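Local coordinates for ribose 5-phosphate isomerase B (Anaplasma phagocytophilum, PDB 4EM8), which interconverts D-ribose 5-phosphate and D-ribulose 5-phosphate as an isomerase of the LacAB/RpiB family, at the interface of chains A and B. Coordinates in Å, arbitrary orientation; residue numbers count along the deposited sequence, not the author numbering. Chains: chain A/B, Ribose 5-phosphate isomerase B.

Contact 1: the interface of chains A and B. Residues chain A 50, 75-76, 79; chain B 105, 142, 146.
A:Tyr50 and B:Asn105 meet where two subunits of this LacAB/RpiB-family isomerase adjoin, in a patch whose A:Ile75, A:Gly76, B:Asn105 and B:Arg142 are predicted to bind the sugar phosphate. The polar link is modest: B:Asn105 ND2 donates to the phenolic A:Tyr50 OH at 2.9 Å, but the bond is weak, bent to 124° at hydrogen. The amide, its plane 65° from the ring's, comes from the other side of the ring plane than the B:Arg142 methylenes. A second polar path runs through water 1, which lies 3.3 Å from B:Asn105 ND2 and 3.2 Å from A:Gly76 N in the first turn of helix 75-81.

Among the apolar contacts, the B:Arg142 methylenes lie over the rim of one ring face, CB 3.7 Å from A:Tyr50 CE2, the side chains crossing at about a right angle. The B:Arg142 chain bends at chi2 (149°), running CB, CG and CD along the ring; the guanidinium does not touch it. B:Leu146 comes to the opposite edge, CD2 4.1 Å from A:Tyr50 CE1. B:Leu146 CD1 also reaches A:Ile79 CG2 at 4.0 Å, these side chains again roughly perpendicular. A:Ile75 CG2 lies over the amide face, 3.4 Å from B:Asn105 OD1.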
# COMPACT_ATOMS: atom_id res chain seq x y z
N TYR A 50 6.80 -0.17 14.26
CA TYR A 50 5.52 -0.64 13.69
C TYR A 50 5.57 -2.09 13.20
O TYR A 50 4.61 -2.83 13.40
CB TYR A 50 4.95 0.33 12.61
CG TYR A 50 5.89 0.61 11.46
CD1 TYR A 50 5.90 -0.22 10.34
CD2 TYR A 50 6.78 1.68 11.50
CE1 TYR A 50 6.78 0.01 9.29
CE2 TYR A 50 7.66 1.93 10.44
CZ TYR A 50 7.67 1.09 9.35
OH TYR A 50 8.54 1.33 8.31
N ILE A 75 2.22 3.95 5.62
CA ILE A 75 2.99 3.37 4.54
C ILE A 75 3.68 2.11 5.04
O ILE A 75 3.61 1.05 4.41
CB ILE A 75 4.05 4.35 3.96
CG1 ILE A 75 3.37 5.58 3.38
CG2 ILE A 75 4.90 3.65 2.89
CD1 ILE A 75 4.25 6.80 3.31
N GLY A 76 4.30 2.21 6.21
CA GLY A 76 5.03 1.09 6.77
C GLY A 76 4.16 -0.09 7.17
O GLY A 76 4.52 -1.25 6.93
N ILE A 79 3.08 -2.01 3.93
CA ILE A 79 4.19 -2.85 3.46
C ILE A 79 4.29 -4.13 4.31
O ILE A 79 4.36 -5.24 3.77
CB ILE A 79 5.54 -2.10 3.52
CG1 ILE A 79 5.60 -0.96 2.49
CG2 ILE A 79 6.71 -3.05 3.28
CD1 ILE A 79 6.75 0.02 2.75
N ASN B 105 10.56 4.94 4.73
CA ASN B 105 10.54 3.51 4.43
C ASN B 105 11.53 3.06 3.36
O ASN B 105 11.55 1.86 3.01
CB ASN B 105 9.11 3.11 4.04
CG ASN B 105 8.08 3.72 4.97
OD1 ASN B 105 7.57 4.80 4.70
ND2 ASN B 105 7.82 3.07 6.10
N ARG B 142 13.44 0.04 11.62
CA ARG B 142 12.12 -0.42 11.14
C ARG B 142 12.22 -0.98 9.72
O ARG B 142 11.65 -2.04 9.41
CB ARG B 142 11.08 0.69 11.26
CG ARG B 142 10.93 1.18 12.70
CD ARG B 142 10.55 2.65 12.82
NE ARG B 142 10.55 3.03 14.23
CZ ARG B 142 10.38 4.25 14.70
NH1 ARG B 142 10.16 5.27 13.88
NH2 ARG B 142 10.41 4.46 16.00
N LEU B 146 11.33 -4.68 8.28
CA LEU B 146 10.49 -4.98 7.10
C LEU B 146 11.11 -6.12 6.25
O LEU B 146 10.41 -6.82 5.51
CB LEU B 146 10.28 -3.72 6.25
CG LEU B 146 9.35 -2.67 6.87
CD1 LEU B 146 9.18 -1.46 5.95
CD2 LEU B 146 7.99 -3.29 7.16
O HOH W 1 5.63 4.38 8.15

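Contact 2: the interface of chains A and B. Residues chain A 90, 97, 100-101, 105; chain B 50, 75-76, 79.
B:Ile75 pushes its side chain against A:Ser101 and A:Leu97 on helix 95-105, at the subunit interface of an RpiB isomerase; B:Ile75, B:Gly76 and A:Asn105 are predicted to bind D-ribulose 5-phosphate. At the root of the side chain, B:Ile75 CB lies 3.6 Å from A:Asn105 OD1. There the chain forks. The methyl B:Ile75 CG2, anti to the backbone N, lies over a face of the A:Asn105 amide, on the same side as CB, and also comes within 4.1 Å of A:Ala90 CB on strand 89-91. The longer branch stands beside the backbone N (chi1 -57°) and continues extended (chi2 170°), which carries the terminal methyl CD1 outward onto the helix. That tip, B:Ile75 CD1, meets A:Ser101 CA at 3.8 Å and A:Leu97 CD1 at 3.9 Å, the leucine and isoleucine side chains running past one another in opposite directions. The partner hides 80 Å² of B:Ile75 here.

Around this apolar insertion the polar atoms repeat the two-fold pattern. A:Asn105 ND2 makes a weak bond to B:Tyr50 OH. Water 2 lies 3.1 Å from A:Asn105 ND2, nearly straight at hydrogen (178°). The same water is 3.1 Å from B:Gly76 N and so bridges the subunits.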
# COMPACT_ATOMS: atom_id res chain seq x y z
N ALA A 90 -4.65 -2.15 2.48
CA ALA A 90 -4.69 -0.87 1.73
C ALA A 90 -4.61 0.29 2.72
O ALA A 90 -5.37 0.34 3.68
CB ALA A 90 -5.98 -0.77 0.92
N LEU A 97 -11.05 5.37 -1.82
CA LEU A 97 -10.03 4.30 -1.80
C LEU A 97 -10.43 3.09 -0.94
O LEU A 97 -10.13 1.94 -1.34
CB LEU A 97 -8.63 4.81 -1.40
CG LEU A 97 -7.42 4.07 -2.06
CD1 LEU A 97 -7.40 4.29 -3.55
CD2 LEU A 97 -6.07 4.52 -1.51
N LEU A 100 -12.88 1.19 -3.17
CA LEU A 100 -12.25 0.51 -4.29
C LEU A 100 -11.47 -0.71 -3.78
O LEU A 100 -11.51 -1.79 -4.38
CB LEU A 100 -11.38 1.50 -5.09
CG LEU A 100 -12.08 2.62 -5.91
CD1 LEU A 100 -11.08 3.62 -6.50
CD2 LEU A 100 -12.99 2.08 -7.01
N SER A 101 -10.80 -0.57 -2.63
CA SER A 101 -9.98 -1.68 -2.11
C SER A 101 -10.82 -2.92 -1.76
O SER A 101 -10.39 -4.08 -1.94
CB SER A 101 -9.13 -1.21 -0.90
OG SER A 101 -9.88 -1.15 0.32
N ASN A 105 -10.24 -5.52 -4.59
CA ASN A 105 -9.20 -6.38 -4.02
C ASN A 105 -9.62 -7.22 -2.82
O ASN A 105 -8.78 -7.95 -2.25
CB ASN A 105 -7.97 -5.53 -3.70
CG ASN A 105 -7.64 -4.58 -4.82
OD1 ASN A 105 -8.08 -3.43 -4.80
ND2 ASN A 105 -6.89 -5.05 -5.83
N TYR B 50 -3.04 -8.12 -13.18
CA TYR B 50 -1.88 -7.42 -12.61
C TYR B 50 -0.88 -8.31 -11.83
O TYR B 50 0.34 -8.08 -11.92
CB TYR B 50 -2.28 -6.17 -11.82
CG TYR B 50 -3.23 -6.43 -10.67
CD1 TYR B 50 -2.74 -6.76 -9.41
CD2 TYR B 50 -4.61 -6.33 -10.84
CE1 TYR B 50 -3.61 -7.02 -8.35
CE2 TYR B 50 -5.48 -6.59 -9.79
CZ TYR B 50 -4.97 -6.94 -8.56
OH TYR B 50 -5.83 -7.18 -7.52
N ILE B 75 -3.78 -0.37 -6.02
CA ILE B 75 -3.94 -1.08 -4.77
C ILE B 75 -3.45 -2.51 -4.94
O ILE B 75 -2.72 -3.05 -4.10
CB ILE B 75 -5.42 -1.08 -4.34
CG1 ILE B 75 -5.94 0.36 -4.22
CG2 ILE B 75 -5.59 -1.82 -3.03
CD1 ILE B 75 -7.44 0.46 -4.04
N GLY B 76 -3.87 -3.13 -6.03
CA GLY B 76 -3.48 -4.51 -6.30
C GLY B 76 -1.98 -4.66 -6.54
O GLY B 76 -1.35 -5.62 -6.06
N ILE B 79 -0.22 -4.36 -3.07
CA ILE B 79 -0.41 -5.62 -2.35
C ILE B 79 0.55 -6.71 -2.86
O ILE B 79 1.30 -7.27 -2.10
CB ILE B 79 -1.87 -6.16 -2.44
CG1 ILE B 79 -2.83 -5.26 -1.68
CG2 ILE B 79 -1.95 -7.57 -1.85
CD1 ILE B 79 -4.31 -5.56 -1.95
O HOH W 2 -6.16 -3.19 -8.16

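Contact 3: the interface of chains A and B. Residues chain A 82, 87-89, 146; chain B 79, 83.
The guanidinium of B:Arg83 has main chain of the other subunit along its edges, with A:Asn82 CA and A:Leu146 C both in its plane. B:Arg83 NH1 donates to A:Asn82 O at 2.8 Å, in plane for the guanidinium but tilted from the carbonyl plane. NE and NH2 grip A:Leu146 O side-on, at 2.9 Å from B:Arg83 NE; that bond runs nearly along the carbonyl axis, whereas NH2 approaches from above the carbonyl plane. NH1 and NH2 clasp A:Ile87 O end-on, 2.8 Å from B:Arg83 NH2, the oxygen tilted 19° from the guanidinium plane. Five bonds to three carbonyls should fix the group's rotation; the bend at chi2 (-79°) folds the chain and chi4 (-101°) turns the plane.

B:Ile79 lies over one face of the A:Asn82 amide, its CA 3.8 Å from A:Asn82 CG. A:Ala89 N donates in the carbonyl plane to A:Asn82 OD1 at 2.8 Å, and A:Asn82 ND2 returns a bond to A:Ala89 O at 3.1 Å. B:Ile79 CD1 rests 3.8 Å from A:Arg88 CB.

In the LacAB/RpiB fold, the carbonyls come from the loop joining helix 75-81 to strand 89-91 and from the C-terminal end of helix 138-146, whose negative pole may suit the arginine's charge.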
# COMPACT_ATOMS: atom_id res chain seq x y z
N ASN A 82 1.30 -6.70 3.95
CA ASN A 82 1.21 -7.39 2.67
C ASN A 82 2.32 -8.39 2.40
O ASN A 82 2.35 -9.03 1.35
CB ASN A 82 1.04 -6.40 1.53
CG ASN A 82 -0.35 -5.86 1.49
OD1 ASN A 82 -1.29 -6.64 1.69
ND2 ASN A 82 -0.52 -4.55 1.26
N ILE A 87 -3.32 -11.77 3.45
CA ILE A 87 -3.59 -10.39 3.75
C ILE A 87 -3.60 -9.55 2.50
O ILE A 87 -2.70 -9.64 1.62
CB ILE A 87 -2.54 -9.79 4.70
CG1 ILE A 87 -2.48 -10.55 6.05
CG2 ILE A 87 -2.83 -8.32 4.95
CD1 ILE A 87 -3.77 -10.62 6.86
N ARG A 88 -4.61 -8.68 2.44
CA ARG A 88 -4.74 -7.72 1.36
C ARG A 88 -4.99 -6.38 2.00
O ARG A 88 -6.16 -6.03 2.31
CB ARG A 88 -5.87 -8.13 0.39
CG ARG A 88 -5.58 -9.47 -0.28
CD ARG A 88 -6.71 -9.95 -1.19
NE ARG A 88 -7.93 -10.16 -0.43
CZ ARG A 88 -8.17 -11.23 0.32
NH1 ARG A 88 -7.28 -12.21 0.38
NH2 ARG A 88 -9.29 -11.33 1.01
N ALA A 89 -3.88 -5.66 2.26
CA ALA A 89 -3.90 -4.39 2.98
C ALA A 89 -3.93 -3.18 2.08
O ALA A 89 -3.23 -3.13 1.08
CB ALA A 89 -2.70 -4.28 3.92
N LEU A 146 -3.36 -13.16 -5.88
CA LEU A 146 -2.69 -12.45 -4.78
C LEU A 146 -2.33 -13.35 -3.60
O LEU A 146 -1.42 -13.05 -2.85
CB LEU A 146 -3.53 -11.26 -4.28
CG LEU A 146 -3.67 -10.01 -5.16
CD1 LEU A 146 -4.53 -8.93 -4.48
CD2 LEU A 146 -2.28 -9.47 -5.48
N ILE B 79 -0.22 -4.36 -3.07
CA ILE B 79 -0.41 -5.62 -2.35
C ILE B 79 0.55 -6.71 -2.86
O ILE B 79 1.30 -7.27 -2.10
CB ILE B 79 -1.87 -6.16 -2.44
CG1 ILE B 79 -2.83 -5.26 -1.68
CG2 ILE B 79 -1.95 -7.57 -1.85
CD1 ILE B 79 -4.31 -5.56 -1.95
N ARG B 83 4.45 -8.58 -1.11
CA ARG B 83 4.67 -10.03 -0.78
C ARG B 83 6.15 -10.40 -0.65
O ARG B 83 6.48 -11.38 0.00
CB ARG B 83 4.02 -10.93 -1.84
CG ARG B 83 2.51 -10.80 -1.99
CD ARG B 83 1.79 -11.54 -0.90
NE ARG B 83 0.33 -11.61 -1.10
CZ ARG B 83 -0.56 -10.84 -0.49
NH1 ARG B 83 -0.16 -9.89 0.36
NH2 ARG B 83 -1.85 -11.01 -0.72

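Centres of C-alpha atoms place contacts 1 and 2 about 18 Å apart, contacts 1 and 3 about 14 Å, and contacts 2 and 3 about 9 Å. Contacts 2 and 3 share B:Ile79; helix 75-81 serves contact 1 from chain A and contacts 2 and 3 from chain B. Contacts 1 and 2 are in part two-fold copies, around residues 50, 75, 76, 79 and 105. Contact 1 centres about 6 Å from A:Cys71 but 23 Å from A:His104, contact 2 about 6 Å from A:His104 but 17 Å from A:Cys71. By symmetry each site would pair one subunit's predicted catalytic cysteine with the other's histidine, consistent with a working dimer.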